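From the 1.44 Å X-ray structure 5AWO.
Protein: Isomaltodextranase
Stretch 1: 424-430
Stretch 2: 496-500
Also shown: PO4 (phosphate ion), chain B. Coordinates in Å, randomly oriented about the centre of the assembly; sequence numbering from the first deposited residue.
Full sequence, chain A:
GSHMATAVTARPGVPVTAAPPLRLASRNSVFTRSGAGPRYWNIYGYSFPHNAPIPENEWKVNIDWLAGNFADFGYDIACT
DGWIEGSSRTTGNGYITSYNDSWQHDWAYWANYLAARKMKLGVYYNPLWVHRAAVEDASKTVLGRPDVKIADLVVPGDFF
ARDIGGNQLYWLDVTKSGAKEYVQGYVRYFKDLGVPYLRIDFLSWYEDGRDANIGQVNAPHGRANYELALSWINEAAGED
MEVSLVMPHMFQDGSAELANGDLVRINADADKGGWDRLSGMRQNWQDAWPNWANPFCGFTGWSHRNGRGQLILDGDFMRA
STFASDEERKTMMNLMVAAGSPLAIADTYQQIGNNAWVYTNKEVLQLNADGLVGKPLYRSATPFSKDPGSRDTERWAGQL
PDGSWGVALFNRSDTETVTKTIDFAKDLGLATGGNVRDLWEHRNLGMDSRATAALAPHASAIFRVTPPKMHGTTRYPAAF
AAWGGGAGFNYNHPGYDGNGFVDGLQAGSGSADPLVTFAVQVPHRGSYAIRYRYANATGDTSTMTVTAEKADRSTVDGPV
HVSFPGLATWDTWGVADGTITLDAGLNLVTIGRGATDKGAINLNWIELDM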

# COMPACT_ATOMS: atom_id res chain seq x y z
N PHE A 424 -9.71 -23.34 6.12
CA PHE A 424 -8.61 -23.37 5.16
C PHE A 424 -9.02 -23.92 3.80
O PHE A 424 -8.42 -23.54 2.79
CB PHE A 424 -7.38 -24.11 5.70
CG PHE A 424 -6.87 -23.56 7.03
CD1 PHE A 424 -7.11 -22.23 7.39
CD2 PHE A 424 -6.20 -24.37 7.94
CE1 PHE A 424 -6.64 -21.73 8.59
CE2 PHE A 424 -5.72 -23.86 9.13
CZ PHE A 424 -5.96 -22.55 9.47
N ALA A 425 -10.03 -24.78 3.78
CA ALA A 425 -10.59 -25.29 2.53
C ALA A 425 -11.65 -24.36 1.98
O ALA A 425 -11.51 -23.87 0.85
CB ALA A 425 -11.15 -26.70 2.73
N LYS A 426 -12.69 -24.08 2.77
CA LYS A 426 -13.85 -23.37 2.27
C LYS A 426 -13.60 -21.89 2.01
O LYS A 426 -14.19 -21.32 1.11
CB LYS A 426 -15.02 -23.52 3.22
CG LYS A 426 -15.46 -24.97 3.33
CD LYS A 426 -16.76 -25.11 4.10
CE LYS A 426 -16.54 -25.02 5.60
NZ LYS A 426 -17.72 -25.52 6.36
N ASP A 427 -12.77 -21.28 2.84
CA ASP A 427 -12.47 -19.86 2.68
C ASP A 427 -11.18 -19.64 1.90
O ASP A 427 -11.19 -18.88 0.91
CB ASP A 427 -12.40 -19.17 4.06
CG ASP A 427 -13.71 -19.22 4.80
OD1 ASP A 427 -14.77 -18.97 4.19
OD2 ASP A 427 -13.70 -19.48 6.03
N LEU A 428 -10.07 -20.28 2.28
CA LEU A 428 -8.78 -20.04 1.60
C LEU A 428 -8.59 -20.84 0.31
O LEU A 428 -7.86 -20.41 -0.57
CB LEU A 428 -7.60 -20.29 2.54
CG LEU A 428 -7.61 -19.48 3.86
CD1 LEU A 428 -6.32 -19.72 4.61
CD2 LEU A 428 -7.87 -17.99 3.64
N GLY A 429 -9.24 -22.00 0.20
CA GLY A 429 -9.18 -22.81 -1.03
C GLY A 429 -7.99 -23.75 -1.05
O GLY A 429 -7.43 -24.03 -2.11
N LEU A 430 -7.58 -24.22 0.12
CA LEU A 430 -6.47 -25.16 0.25
C LEU A 430 -6.99 -26.58 0.44
O LEU A 430 -8.09 -26.78 0.92
CB LEU A 430 -5.60 -24.80 1.44
CG LEU A 430 -5.16 -23.34 1.52
CD1 LEU A 430 -4.33 -23.18 2.78
CD2 LEU A 430 -4.40 -22.93 0.28
N TYR A 496 -15.21 -24.12 -8.08
CA TYR A 496 -13.96 -23.53 -7.60
C TYR A 496 -13.61 -24.08 -6.21
O TYR A 496 -14.49 -24.40 -5.43
CB TYR A 496 -14.09 -22.00 -7.55
CG TYR A 496 -15.29 -21.51 -6.78
CD1 TYR A 496 -15.25 -21.38 -5.40
CD2 TYR A 496 -16.47 -21.19 -7.42
CE1 TYR A 496 -16.34 -20.92 -4.70
CE2 TYR A 496 -17.58 -20.77 -6.74
CZ TYR A 496 -17.51 -20.62 -5.36
OH TYR A 496 -18.61 -20.19 -4.69
N ASP A 497 -12.31 -24.21 -5.96
CA ASP A 497 -11.74 -24.41 -4.62
C ASP A 497 -11.74 -23.08 -3.88
O ASP A 497 -11.45 -22.04 -4.46
CB ASP A 497 -10.32 -24.96 -4.73
CG ASP A 497 -10.26 -26.37 -5.36
OD1 ASP A 497 -11.15 -27.18 -5.06
OD2 ASP A 497 -9.31 -26.63 -6.13
N GLY A 498 -12.08 -23.10 -2.60
CA GLY A 498 -12.09 -21.87 -1.80
C GLY A 498 -13.35 -21.03 -1.93
O GLY A 498 -14.43 -21.55 -2.17
N ASN A 499 -13.20 -19.72 -1.75
CA ASN A 499 -14.33 -18.78 -1.68
C ASN A 499 -14.73 -18.24 -3.07
O ASN A 499 -15.76 -17.60 -3.20
CB ASN A 499 -14.01 -17.58 -0.73
CG ASN A 499 -12.89 -16.70 -1.23
OD1 ASN A 499 -11.88 -17.17 -1.69
ND2 ASN A 499 -13.02 -15.36 -1.03
N GLY A 500 -13.89 -18.50 -4.08
CA GLY A 500 -14.13 -17.99 -5.43
C GLY A 500 -12.91 -18.13 -6.32
O GLY A 500 -12.05 -19.00 -6.10
P PO4 B . -16.09 -23.81 9.28
O1 PO4 B . -16.82 -25.08 8.86
O2 PO4 B . -16.30 -22.78 8.16
O3 PO4 B . -14.61 -24.06 9.48
O4 PO4 B . -16.68 -23.28 10.56
O HOH W 1 -12.41 -25.84 -1.54

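What brings the two stretches so close? Two glycines meet at the centre of the contact: Gly 498 CA lies 3.2 Å from Gly 429 CA, an approach that leaves no room for a side chain between the backbones. Gly 498 is the most heavily covered residue of the contact, and Gly 429 follows. A CB on Gly 498 would sit 2.7 Å from Gly 429 CA, a clash; a CB on Gly 429 would point toward the other stretch, 3.0 Å from Gly 498 CA and 3.2 Å from Asp 497 O. Each glycine also has positive phi, with backbone angles at which a CB would be jammed against the preceding carbonyl oxygen. Local conformation calls for glycine at both sites; across the gap a CB would clash at Gly 498 and be tight at Gly 429.

How is the polar backbone around Gly 498 accommodated? Residues 424 to 428 have helical phi and psi angles, and carbonyl oxygens from this turn face the second stretch. Ala 425 O receives a CA-H...O contact from Gly 498 CA, at 3.4 Å with an angle of 150° at the hydrogen, while also accepting a weak hydrogen bond from Gly 429 N at 3.0 Å within its own stretch. A water completes the arrangement, donating to Ala 425 O at 3.2 Å and accepting from Gly 498 N at 3.0 Å. It thus bridges the two backbones and gives the amide of Gly 498 a partner. Leu 430 N to Phe 424 O, a hydrogen bond of 2.9 Å, helps close the first stretch into a compact turn.

What does Asn 499 contribute? Its amide gives the direct hydrogen bond between the stretches, from Asn 499 N to Asp 427 O at 3.4 Å; with an angle of 120° the bond is weak. The side chain, in the p rotamer, leaves Asn 499 OD1 3.2 Å from Asp 427 O, but both atoms are acceptors and no hydrogen bond joins them. ND2 is hydrogen-bonded elsewhere in the structure, so the amide side chain is not left without a polar partner. Lys 426 O also packs closely, 3.2 Å from Gly 498 C, without forming a hydrogen bond to this segment.

Where do the larger side chains go, if the backbones do the touching? Lys 426, Asp 427 and Leu 428 all direct their CA-to-CB bonds away from the second stretch, so what they offer it is mainly main chain. Lys 426 is exposed, and its NZ donates a 2.7 Å hydrogen bond to O1 of a phosphate ion, probably from the crystallisation liquor; Leu 428 is buried, as suits its apolar side chain. The CA-to-CB bond of Asp 497 runs sideways to the first stretch, and its OD2 is hydrogen-bonded elsewhere in the structure. The result is a small contact, 210 Å² summed over both sides, that depends on close backbone packing and a bridging water more than on strong direct bonds.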